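Local coordinates for pyridine synthase TbtD (Thermobispora bispora, PDB 5WA4), which binds the leader peptide of its substrate and probably catalyses the formal [4+2] aza-cycloaddition that builds the pyridine core of the thiopeptide antibiotic thiomuracin, at residues Glu8-His18 with Arg52-Thr63. Residues are numbered along the deposited sequence; the frame is centred on the assembly and turned at random.
Sequences ERWWRFRVDYH and RGPHLRIYVSTT
The two central strands of the four-stranded antiparallel sheet, 9-16 and 55-62, pair here, with strands 123-128 and 44-49 flanking them. W11, F13 and V15 face V60, I58 and L56 in hydrogen-bonded pairs; F13 N donates to I58 O at 2.9 Å, and I58 N returns a bond to F13 O. The side chains of these six residues lie on the face covered by helices 64-85 and 22-35. There the CB atoms of F13 and I58 meet, and V15 CG2 reaches I58 CD1 at 3.6 Å. At the far end the W11 indole turns its NE1 to T62 O (2.9 Å), a bent bond that arrives from above the carbonyl plane.

On the other face, the six-membered ring of W10 takes S61 CB over one side, a CH-pi contact 3.5 Å from its centroid. Further along, the R14 chain runs extended from CG to NE and crosses the H55 side chain at about a right angle, H55 CG over the middle of one guanidinium face and the planes 43° apart, so the two do not stack flat. In its own plane the guanidinium grips D16 side-on, NE to OD1 and NH2 to OD2 (3.0 Å). H55 ND1 donates to G53 O at 2.8 Å, which fixes the imidazole's rotation. R14 NH2 also bonds R51 O, bridging carboxylate and carbonyl, while S118 OG, hydrogen-bonded to D16 OD1, helps that grip hold the carboxylate in place.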
loop_
_atom_site.group_PDB
_atom_site.type_symbol
_atom_site.label_atom_id
_atom_site.label_comp_id
_atom_site.label_asym_id
_atom_site.label_seq_id
_atom_site.Cartn_x
_atom_site.Cartn_y
_atom_site.Cartn_z
ATOM N N GLU E 8 26.234 15.979 -38.727
ATOM C CA GLU E 8 26.640 16.834 -37.612
ATOM C C GLU E 8 25.478 17.134 -36.660
ATOM O O GLU E 8 25.698 17.607 -35.537
ATOM C CB GLU E 8 27.248 18.142 -38.131
ATOM C CG GLU E 8 28.161 18.829 -37.127
ATOM C CD GLU E 8 29.487 19.236 -37.743
ATOM O OE1 GLU E 8 29.626 20.423 -38.122
ATOM O OE2 GLU E 8 30.383 18.363 -37.850
ATOM N N ARG E 9 24.249 16.877 -37.112
ATOM C CA ARG E 9 23.107 16.812 -36.195
ATOM C C ARG E 9 21.910 16.038 -36.777
ATOM O O ARG E 9 21.910 15.644 -37.946
ATOM C CB ARG E 9 22.669 18.219 -35.757
ATOM C CG ARG E 9 22.194 18.226 -34.305
ATOM C CD ARG E 9 21.986 19.612 -33.739
ATOM N NE ARG E 9 23.192 20.442 -33.800
ATOM C CZ ARG E 9 23.356 21.572 -33.114
ATOM N NH1 ARG E 9 22.393 22.005 -32.309
ATOM N NH2 ARG E 9 24.482 22.271 -33.231
ATOM N N TRP E 10 20.904 15.808 -35.933
ATOM C CA TRP E 10 19.724 15.028 -36.298
ATOM C C TRP E 10 18.591 15.918 -36.766
ATOM O O TRP E 10 18.083 16.728 -35.992
ATOM C CB TRP E 10 19.235 14.197 -35.117
ATOM C CG TRP E 10 20.008 12.958 -34.891
ATOM C CD1 TRP E 10 20.836 12.694 -33.842
ATOM C CD2 TRP E 10 20.027 11.796 -35.722
ATOM N NE1 TRP E 10 21.368 11.437 -33.968
ATOM C CE2 TRP E 10 20.883 10.859 -35.120
ATOM C CE3 TRP E 10 19.390 11.446 -36.919
ATOM C CZ2 TRP E 10 21.138 9.605 -35.669
ATOM C CZ3 TRP E 10 19.636 10.205 -37.467
ATOM C CH2 TRP E 10 20.506 9.297 -36.846
ATOM N N TRP E 11 18.196 15.754 -38.026
ATOM C CA TRP E 11 17.101 16.527 -38.590
ATOM C C TRP E 11 15.802 15.719 -38.609
ATOM O O TRP E 11 15.816 14.490 -38.751
ATOM C CB TRP E 11 17.454 16.993 -40.000
ATOM C CG TRP E 11 18.686 17.843 -40.062
ATOM C CD1 TRP E 11 19.941 17.458 -40.454
ATOM C CD2 TRP E 11 18.787 19.230 -39.701
ATOM N NE1 TRP E 11 20.811 18.522 -40.370
ATOM C CE2 TRP E 11 20.125 19.621 -39.912
ATOM C CE3 TRP E 11 17.875 20.177 -39.221
ATOM C CZ2 TRP E 11 20.568 20.916 -39.664
ATOM C CZ3 TRP E 11 18.320 21.459 -38.973
ATOM C CH2 TRP E 11 19.654 21.819 -39.194
ATOM N N ARG E 12 14.677 16.418 -38.479
ATOM C CA ARG E 12 13.379 15.762 -38.375
ATOM C C ARG E 12 12.441 16.076 -39.535
ATOM O O ARG E 12 12.372 17.207 -40.014
ATOM C CB ARG E 12 12.702 16.147 -37.066
ATOM C CG ARG E 12 13.430 15.666 -35.841
ATOM C CD ARG E 12 12.689 16.067 -34.586
ATOM N NE ARG E 12 12.789 17.498 -34.330
ATOM C CZ ARG E 12 12.105 18.119 -33.379
ATOM N NH1 ARG E 12 11.279 17.424 -32.607
ATOM N NH2 ARG E 12 12.246 19.424 -33.196
ATOM N N PHE E 13 11.709 15.057 -39.972
ATOM C CA PHE E 13 10.677 15.245 -40.978
ATOM C C PHE E 13 9.380 14.585 -40.538
ATOM O O PHE E 13 9.397 13.512 -39.929
ATOM C CB PHE E 13 11.139 14.686 -42.324
ATOM C CG PHE E 13 12.120 15.577 -43.041
ATOM C CD1 PHE E 13 11.686 16.714 -43.702
ATOM C CD2 PHE E 13 13.475 15.287 -43.038
ATOM C CE1 PHE E 13 12.586 17.543 -44.355
ATOM C CE2 PHE E 13 14.377 16.111 -43.692
ATOM C CZ PHE E 13 13.932 17.241 -44.346
ATOM N N ARG E 14 8.257 15.237 -40.838
ATOM C CA ARG E 14 6.947 14.670 -40.566
ATOM C C ARG E 14 6.173 14.356 -41.865
ATOM O O ARG E 14 5.853 15.263 -42.632
ATOM C CB ARG E 14 6.124 15.618 -39.697
ATOM C CG ARG E 14 4.844 14.959 -39.185
ATOM C CD ARG E 14 3.806 15.909 -38.621
ATOM N NE ARG E 14 2.529 15.210 -38.478
ATOM C CZ ARG E 14 2.085 14.653 -37.352
ATOM N NH1 ARG E 14 2.814 14.714 -36.244
ATOM N NH2 ARG E 14 0.910 14.037 -37.330
ATOM N N VAL E 15 5.867 13.076 -42.094
ATOM C CA VAL E 15 5.046 12.645 -43.230
ATOM C C VAL E 15 3.662 12.120 -42.818
ATOM O O VAL E 15 3.549 10.968 -42.400
ATOM C CB VAL E 15 5.739 11.512 -44.011
ATOM C CG1 VAL E 15 4.973 11.195 -45.289
ATOM C CG2 VAL E 15 7.186 11.867 -44.287
ATOM N N ASP E 16 2.616 12.934 -42.957
ATOM C CA ASP E 16 1.249 12.499 -42.621
ATOM C C ASP E 16 0.639 11.543 -43.657
ATOM O O ASP E 16 0.682 11.795 -44.861
ATOM C CB ASP E 16 0.327 13.712 -42.455
ATOM C CG ASP E 16 0.702 14.577 -41.262
ATOM O OD1 ASP E 16 1.574 15.466 -41.407
ATOM O OD2 ASP E 16 0.111 14.380 -40.185
ATOM N N TYR E 17 0.052 10.452 -43.182
ATOM C CA TYR E 17 -0.515 9.457 -44.077
ATOM C C TYR E 17 -1.556 8.642 -43.314
ATOM O O TYR E 17 -1.366 7.463 -43.039
ATOM C CB TYR E 17 0.602 8.587 -44.618
ATOM C CG TYR E 17 0.318 7.810 -45.878
ATOM C CD1 TYR E 17 -0.026 8.447 -47.067
ATOM C CD2 TYR E 17 0.450 6.429 -45.885
ATOM C CE1 TYR E 17 -0.255 7.716 -48.216
ATOM C CE2 TYR E 17 0.224 5.682 -47.024
ATOM C CZ TYR E 17 -0.122 6.320 -48.191
ATOM O OH TYR E 17 -0.333 5.535 -49.311
ATOM N N HIS E 18 -2.658 9.303 -42.980
ATOM C CA HIS E 18 -3.630 8.797 -42.014
ATOM C C HIS E 18 -4.224 7.409 -42.281
ATOM O O HIS E 18 -4.085 6.501 -41.458
ATOM C CB HIS E 18 -4.766 9.811 -41.887
ATOM C CG HIS E 18 -4.298 11.171 -41.470
ATOM N ND1 HIS E 18 -5.060 12.305 -41.641
ATOM C CD2 HIS E 18 -3.149 11.568 -40.883
ATOM C CE1 HIS E 18 -4.394 13.350 -41.177
ATOM N NE2 HIS E 18 -3.235 12.933 -40.710
ATOM N N ARG E 52 -1.514 13.570 -33.634
ATOM C CA ARG E 52 -2.040 14.427 -34.693
ATOM C C ARG E 52 -2.258 13.654 -35.990
ATOM O O ARG E 52 -2.216 14.233 -37.076
ATOM C CB ARG E 52 -1.102 15.607 -34.938
ATOM C CG ARG E 52 -0.803 16.398 -33.695
ATOM C CD ARG E 52 -0.800 17.873 -34.014
ATOM N NE ARG E 52 0.199 18.183 -35.032
ATOM C CZ ARG E 52 0.164 19.274 -35.787
ATOM N NH1 ARG E 52 -0.848 20.142 -35.637
ATOM N NH2 ARG E 52 1.118 19.484 -36.698
ATOM N N GLY E 53 -2.474 12.344 -35.871
ATOM C CA GLY E 53 -2.788 11.509 -37.011
ATOM C C GLY E 53 -1.648 10.595 -37.401
ATOM O O GLY E 53 -0.498 11.043 -37.449
ATOM N N PRO E 54 -1.978 9.329 -37.732
ATOM C CA PRO E 54 -1.026 8.269 -38.074
ATOM C C PRO E 54 0.005 8.836 -39.012
ATOM O O PRO E 54 -0.393 9.364 -40.047
ATOM C CB PRO E 54 -1.889 7.218 -38.788
ATOM C CG PRO E 54 -3.257 7.511 -38.377
ATOM C CD PRO E 54 -3.335 8.987 -38.186
ATOM N N HIS E 55 1.284 8.789 -38.656
ATOM C CA HIS E 55 2.288 9.391 -39.519
ATOM C C HIS E 55 3.613 8.731 -39.377
ATOM O O HIS E 55 3.750 7.759 -38.645
ATOM C CB HIS E 55 2.444 10.877 -39.240
ATOM C CG HIS E 55 2.966 11.189 -37.876
ATOM N ND1 HIS E 55 2.141 11.549 -36.832
ATOM C CD2 HIS E 55 4.231 11.238 -37.392
ATOM C CE1 HIS E 55 2.873 11.783 -35.757
ATOM N NE2 HIS E 55 4.142 11.608 -36.071
ATOM N N LEU E 56 4.580 9.255 -40.118
ATOM C CA LEU E 56 5.939 8.763 -40.070
ATOM C C LEU E 56 6.831 9.879 -39.622
ATOM O O LEU E 56 6.624 11.035 -39.993
ATOM C CB LEU E 56 6.412 8.231 -41.424
ATOM C CG LEU E 56 5.949 6.820 -41.766
ATOM C CD1 LEU E 56 6.848 6.167 -42.823
ATOM C CD2 LEU E 56 5.885 5.987 -40.483
ATOM N N ARG E 57 7.815 9.522 -38.803
ATOM C CA ARG E 57 8.837 10.460 -38.376
ATOM C C ARG E 57 10.125 10.047 -39.051
ATOM O O ARG E 57 10.593 8.918 -38.845
ATOM C CB ARG E 57 8.964 10.470 -36.847
ATOM C CG ARG E 57 8.382 11.710 -36.210
ATOM C CD ARG E 57 7.115 11.457 -35.418
ATOM N NE ARG E 57 7.348 11.140 -34.012
ATOM C CZ ARG E 57 6.810 11.783 -32.970
ATOM N NH1 ARG E 57 6.012 12.830 -33.134
ATOM N NH2 ARG E 57 7.108 11.389 -31.744
ATOM N N ILE E 58 10.676 10.924 -39.893
ATOM C CA ILE E 58 11.967 10.621 -40.525
ATOM C C ILE E 58 13.140 11.364 -39.848
ATOM O O ILE E 58 13.102 12.586 -39.633
ATOM C CB ILE E 58 11.962 10.947 -42.041
ATOM C CG1 ILE E 58 11.008 10.007 -42.784
ATOM C CG2 ILE E 58 13.364 10.792 -42.634
ATOM C CD1 ILE E 58 10.556 10.545 -44.098
ATOM N N TYR E 59 14.175 10.604 -39.507
ATOM C CA TYR E 59 15.376 11.181 -38.925
ATOM C C TYR E 59 16.555 10.948 -39.855
ATOM O O TYR E 59 16.831 9.812 -40.216
ATOM C CB TYR E 59 15.658 10.563 -37.554
ATOM C CG TYR E 59 14.524 10.713 -36.557
ATOM C CD1 TYR E 59 14.376 11.872 -35.809
ATOM C CD2 TYR E 59 13.592 9.694 -36.382
ATOM C CE1 TYR E 59 13.336 12.004 -34.901
ATOM C CE2 TYR E 59 12.554 9.814 -35.485
ATOM C CZ TYR E 59 12.428 10.966 -34.744
ATOM O OH TYR E 59 11.387 11.077 -33.846
ATOM N N VAL E 60 17.233 12.018 -40.261
ATOM C CA VAL E 60 18.499 11.881 -40.991
ATOM C C VAL E 60 19.593 12.744 -40.347
ATOM O O VAL E 60 19.336 13.868 -39.899
ATOM C CB VAL E 60 18.356 12.265 -42.472
ATOM C CG1 VAL E 60 19.573 11.793 -43.258
ATOM C CG2 VAL E 60 17.102 11.651 -43.058
ATOM N N SER E 61 20.816 12.225 -40.269
ATOM C CA SER E 61 21.872 13.022 -39.642
ATOM C C SER E 61 22.972 13.418 -40.611
ATOM O O SER E 61 23.795 12.593 -41.015
ATOM C CB SER E 61 22.481 12.289 -38.440
ATOM O OG SER E 61 23.024 11.044 -38.802
ATOM N N THR E 62 22.950 14.695 -40.981
ATOM C CA THR E 62 24.026 15.348 -41.719
ATOM C C THR E 62 24.072 16.818 -41.336
ATOM O O THR E 62 23.437 17.229 -40.372
ATOM C CB THR E 62 23.861 15.227 -43.256
ATOM O OG1 THR E 62 22.468 15.150 -43.586
ATOM C CG2 THR E 62 24.614 14.019 -43.808
ATOM N N THR E 63 24.827 17.599 -42.102
ATOM C CA THR E 63 24.905 19.049 -41.923
ATOM C C THR E 63 23.738 19.758 -42.581
ATOM O O THR E 63 22.940 19.127 -43.267
ATOM C CB THR E 63 26.185 19.609 -42.522
ATOM O OG1 THR E 63 26.351 19.073 -43.843
ATOM C CG2 THR E 63 27.376 19.220 -41.658
#